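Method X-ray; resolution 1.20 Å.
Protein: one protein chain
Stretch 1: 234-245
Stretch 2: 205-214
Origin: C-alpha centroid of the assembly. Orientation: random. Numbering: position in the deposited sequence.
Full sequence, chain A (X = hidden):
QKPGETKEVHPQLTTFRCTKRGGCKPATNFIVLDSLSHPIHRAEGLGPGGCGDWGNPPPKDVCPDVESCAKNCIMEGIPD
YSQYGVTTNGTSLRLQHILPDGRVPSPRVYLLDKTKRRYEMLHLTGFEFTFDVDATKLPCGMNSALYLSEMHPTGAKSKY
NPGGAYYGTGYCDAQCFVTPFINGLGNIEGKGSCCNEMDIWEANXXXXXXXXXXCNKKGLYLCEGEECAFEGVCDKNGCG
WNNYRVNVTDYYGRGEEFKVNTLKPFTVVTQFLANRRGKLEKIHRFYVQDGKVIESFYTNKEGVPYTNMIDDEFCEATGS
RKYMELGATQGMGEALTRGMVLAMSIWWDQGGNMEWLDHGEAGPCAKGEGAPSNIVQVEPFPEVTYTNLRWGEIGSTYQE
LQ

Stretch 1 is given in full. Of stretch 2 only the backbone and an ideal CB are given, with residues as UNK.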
# COMPACT_ATOMS: atom_id res chain seq x y z
N CYS A 234 15.87 0.82 -6.65
CA CYS A 234 14.61 0.12 -6.40
C CYS A 234 14.01 -0.43 -7.69
O CYS A 234 14.22 0.10 -8.79
CB CYS A 234 13.59 1.06 -5.72
SG CYS A 234 13.91 1.42 -4.00
N ASP A 235 13.19 -1.45 -7.49
CA ASP A 235 12.47 -2.18 -8.54
C ASP A 235 11.09 -1.54 -8.73
O ASP A 235 10.16 -1.82 -7.97
CB ASP A 235 12.35 -3.61 -8.09
CG ASP A 235 11.37 -4.47 -8.84
OD1 ASP A 235 11.15 -4.14 -10.08
OD2 ASP A 235 10.86 -5.42 -8.26
N LYS A 236 10.97 -0.67 -9.72
CA LYS A 236 9.70 0.03 -9.97
C LYS A 236 8.61 -0.91 -10.41
O LYS A 236 7.43 -0.70 -10.04
CB LYS A 236 9.89 1.12 -11.03
CG LYS A 236 10.78 2.26 -10.59
CD LYS A 236 10.84 3.38 -11.64
CE LYS A 236 11.79 4.50 -11.33
NZ LYS A 236 11.38 5.28 -10.14
N ASN A 237 8.92 -1.89 -11.24
CA ASN A 237 7.90 -2.75 -11.84
C ASN A 237 7.39 -3.77 -10.87
O ASN A 237 6.19 -4.06 -10.91
CB ASN A 237 8.41 -3.44 -13.08
CG ASN A 237 8.55 -2.53 -14.27
OD1 ASN A 237 8.15 -1.37 -14.21
ND2 ASN A 237 9.09 -3.08 -15.36
N GLY A 238 8.27 -4.40 -10.07
CA GLY A 238 7.86 -5.51 -9.23
C GLY A 238 7.83 -6.82 -9.94
O GLY A 238 7.87 -6.88 -11.18
N CYS A 239 7.69 -7.90 -9.19
CA CYS A 239 7.42 -9.21 -9.76
C CYS A 239 5.90 -9.41 -9.70
O CYS A 239 5.36 -9.79 -8.67
CB CYS A 239 8.14 -10.31 -9.01
SG CYS A 239 7.64 -11.96 -9.60
N GLY A 240 5.22 -9.16 -10.80
CA GLY A 240 3.77 -9.13 -10.79
C GLY A 240 3.13 -10.49 -10.90
O GLY A 240 3.57 -11.38 -11.68
N TRP A 241 2.03 -10.68 -10.20
CA TRP A 241 1.21 -11.90 -10.19
C TRP A 241 -0.24 -11.48 -10.39
O TRP A 241 -0.83 -10.83 -9.54
CB TRP A 241 1.41 -12.58 -8.83
CG TRP A 241 0.63 -13.85 -8.61
CD1 TRP A 241 -0.49 -14.00 -7.83
CD2 TRP A 241 0.95 -15.17 -9.08
NE1 TRP A 241 -0.85 -15.32 -7.80
CE2 TRP A 241 0.02 -16.06 -8.56
CE3 TRP A 241 1.97 -15.64 -9.87
CZ2 TRP A 241 0.06 -17.43 -8.85
CZ3 TRP A 241 2.04 -16.99 -10.13
CH2 TRP A 241 1.06 -17.86 -9.65
N ASN A 242 -0.77 -11.84 -11.57
CA ASN A 242 -2.14 -11.46 -11.98
C ASN A 242 -2.59 -12.60 -12.88
O ASN A 242 -1.95 -12.87 -13.90
CB ASN A 242 -2.13 -10.13 -12.73
CG ASN A 242 -3.43 -9.66 -13.30
OD1 ASN A 242 -4.35 -10.51 -13.48
ND2 ASN A 242 -3.53 -8.39 -13.67
N ASN A 243 -3.71 -13.26 -12.54
CA ASN A 243 -4.19 -14.38 -13.37
C ASN A 243 -4.23 -14.05 -14.85
O ASN A 243 -3.89 -14.90 -15.67
CB ASN A 243 -5.55 -14.89 -12.87
CG ASN A 243 -6.65 -13.85 -12.79
OD1 ASN A 243 -6.76 -13.16 -11.75
ND2 ASN A 243 -7.45 -13.73 -13.82
N TYR A 244 -4.68 -12.85 -15.23
CA TYR A 244 -4.75 -12.52 -16.66
C TYR A 244 -3.38 -12.56 -17.33
O TYR A 244 -3.29 -12.97 -18.50
CB TYR A 244 -5.40 -11.13 -16.86
CG TYR A 244 -6.89 -11.11 -16.73
CD1 TYR A 244 -7.69 -11.54 -17.75
CD2 TYR A 244 -7.51 -10.61 -15.61
CE1 TYR A 244 -9.06 -11.51 -17.68
CE2 TYR A 244 -8.89 -10.54 -15.53
CZ TYR A 244 -9.68 -10.98 -16.56
OH TYR A 244 -11.05 -10.94 -16.54
N ARG A 245 -2.34 -12.12 -16.65
CA ARG A 245 -1.01 -12.09 -17.25
C ARG A 245 -0.46 -13.51 -17.49
O ARG A 245 0.52 -13.63 -18.24
CB ARG A 245 -0.04 -11.30 -16.38
CG ARG A 245 -0.30 -9.80 -16.36
CD ARG A 245 0.73 -9.07 -15.50
NE ARG A 245 0.58 -7.63 -15.59
CZ ARG A 245 1.07 -6.85 -16.54
NH1 ARG A 245 1.83 -7.41 -17.44
NH2 ARG A 245 0.79 -5.56 -16.58
N UNK A 205 -12.45 -4.31 -9.10
CA UNK A 205 -13.40 -5.40 -9.33
C UNK A 205 -13.09 -6.17 -10.61
O UNK A 205 -13.74 -7.20 -10.85
CB UNK A 205 -14.83 -4.85 -9.39
N UNK A 206 -12.14 -5.70 -11.41
CA UNK A 206 -11.81 -6.29 -12.70
C UNK A 206 -10.50 -7.08 -12.71
O UNK A 206 -10.33 -7.94 -13.58
CB UNK A 206 -11.74 -5.18 -13.76
N UNK A 207 -9.57 -6.79 -11.80
CA UNK A 207 -8.29 -7.50 -11.80
C UNK A 207 -7.69 -7.42 -10.38
O UNK A 207 -7.92 -6.43 -9.67
CB UNK A 207 -7.33 -6.91 -12.84
N UNK A 208 -6.88 -8.41 -10.07
CA UNK A 208 -6.21 -8.54 -8.78
C UNK A 208 -4.71 -8.81 -9.04
O UNK A 208 -4.38 -9.78 -9.71
CB UNK A 208 -6.84 -9.66 -7.95
N UNK A 209 -3.87 -7.94 -8.49
CA UNK A 209 -2.41 -8.00 -8.70
C UNK A 209 -1.72 -8.08 -7.36
O UNK A 209 -2.08 -7.41 -6.39
CB UNK A 209 -1.91 -6.79 -9.49
N UNK A 210 -0.68 -8.93 -7.30
CA UNK A 210 0.22 -9.03 -6.15
C UNK A 210 1.64 -8.78 -6.68
O UNK A 210 1.98 -9.30 -7.75
CB UNK A 210 0.11 -10.39 -5.46
N UNK A 211 2.47 -8.03 -5.93
CA UNK A 211 3.84 -7.85 -6.42
C UNK A 211 4.80 -7.48 -5.31
O UNK A 211 4.67 -6.38 -4.74
CB UNK A 211 3.88 -6.77 -7.51
N UNK A 212 5.84 -8.27 -5.06
CA UNK A 212 6.98 -7.78 -4.29
C UNK A 212 7.83 -6.84 -5.16
O UNK A 212 8.01 -7.09 -6.34
CB UNK A 212 7.82 -8.95 -3.77
N UNK A 213 8.38 -5.82 -4.49
CA UNK A 213 9.33 -4.86 -5.12
C UNK A 213 10.56 -4.74 -4.23
O UNK A 213 10.46 -4.23 -3.09
CB UNK A 213 8.69 -3.49 -5.33
N UNK A 214 11.70 -5.16 -4.70
CA UNK A 214 12.96 -5.07 -3.93
C UNK A 214 13.65 -3.75 -4.15
O UNK A 214 13.56 -3.09 -5.23
CB UNK A 214 13.91 -6.21 -4.31

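Position 205 lies beyond the reach of stretch 1, so the contact says nothing about it; it is Ser 205. At 206 the ideal CB meets nothing of stretch 1, so almost any side chain would do; the backbone O, however, sits 3.6 Å from Tyr 244 CE2. The residue is Arg 206, and its carbonyl does the work: a water donates to Arg 206 O (2.6 Å) and accepts from Tyr 244 OH (2.7 Å).

At 207 CA-to-CB runs sideways, the ideal CB 4.2 Å from Asn 242 ND2 and 4.6 Å from Tyr 244 CD2. A small residue fits without disturbing either: Ala 207.

Position 208 opens the strand, and its ideal CB comes no nearer than 5.2 Å to Asn 243 OD1. Many residues would suit. Ser 208 uses its main chain toward stretch 1: one water accepts from Ser 208 N (2.9 Å) and donates to Asn 242 OD1 and Asn 243 OD1, both at 2.8 Å, while another links Ser 208 O to Asn 243 N.

At 209 the direction is sideways, along the flank of Gly 240 and Asn 242. The missing side chain of Gly 240 leaves room for a flat or long polar group. His 209 brings CE1 to 3.7 Å from Gly 240 CA; an ideal CB on that glycine would stand 3.0 Å from CE1, a clash. A water joins His 209 ND1, Asn 242 ND2 and Arg 245 NE.

Position 210 forms the antiparallel bridge with Trp 241. An apolar, perhaps beta-branched, residue would suit the neighbouring indole. Val 210 donates from N to Trp 241 O (2.9 Å) and accepts at O from Trp 241 N (2.8 Å); its CG2 lies at the indole edge.

At 211 CB points toward stretch 1, 3.6 Å from Cys 239 O and 4.0 Å from Gly 240 CA. So little space favours a small side chain, and Ala 211 supplies it.

At 212 CB points sideways and phi of -75° suits many residues, proline among them; a modest apolar group could reach Cys 239 CB. Pro 212 packs its CG 4.0 Å from Cys 239 CB, and its O accepts from Cys 239 N (3.0 Å).

Position 213 offers the acceptor Asp 235 O and the bare CA of Gly 238: a donor, preferably flat, is wanted. His 213 ND1 donates to Asp 235 O (2.8 Å), with Gly 238 CA over its ring face.

At 214 the backbone O takes Asp 235 N (2.8 Å); the ideal CB stays 4.8 Å from Asp 235 CB, so several small or polar residues would suit. Thr 214 brings OG1 to 3.9 Å from Asp 235 CB.

Stretch 2 (205-214) SRASHVAPHT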
# COMPACT_ATOMS: atom_id res chain seq x y z
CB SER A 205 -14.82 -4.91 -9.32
OG SER A 205 -15.12 -4.10 -10.45
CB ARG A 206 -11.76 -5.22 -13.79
CG ARG A 206 -12.94 -4.25 -13.80
CD ARG A 206 -14.31 -4.85 -13.82
NE ARG A 206 -14.59 -5.70 -14.99
CZ ARG A 206 -14.91 -5.22 -16.17
NH1 ARG A 206 -15.00 -3.93 -16.38
NH2 ARG A 206 -15.12 -6.05 -17.17
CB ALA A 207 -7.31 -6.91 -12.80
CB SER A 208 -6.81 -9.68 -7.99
OG SER A 208 -6.09 -9.84 -6.77
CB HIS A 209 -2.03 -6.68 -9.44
CG HIS A 209 -0.60 -6.49 -9.71
ND1 HIS A 209 -0.06 -6.74 -10.94
CD2 HIS A 209 0.34 -5.93 -8.94
CE1 HIS A 209 1.24 -6.38 -10.85
NE2 HIS A 209 1.43 -5.79 -9.65
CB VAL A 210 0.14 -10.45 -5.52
CG1 VAL A 210 1.07 -10.56 -4.32
CG2 VAL A 210 -1.26 -10.84 -5.18
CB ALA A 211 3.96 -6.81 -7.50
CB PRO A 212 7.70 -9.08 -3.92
CG PRO A 212 7.44 -9.99 -5.08
CD PRO A 212 6.01 -9.67 -5.48
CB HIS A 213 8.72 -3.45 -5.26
CG HIS A 213 7.56 -3.33 -6.16
ND1 HIS A 213 7.58 -2.59 -7.33
CD2 HIS A 213 6.27 -3.79 -6.04
CE1 HIS A 213 6.38 -2.63 -7.91
NE2 HIS A 213 5.56 -3.34 -7.15
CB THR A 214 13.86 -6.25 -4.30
OG1 THR A 214 13.96 -6.25 -5.72
CG2 THR A 214 13.33 -7.53 -3.74
O HOH W 1 -12.13 -9.64 -14.48
O HOH W 2 -6.85 -10.41 -12.13
O HOH W 3 -4.83 -12.54 -9.79
O HOH W 4 -1.14 -6.77 -13.50
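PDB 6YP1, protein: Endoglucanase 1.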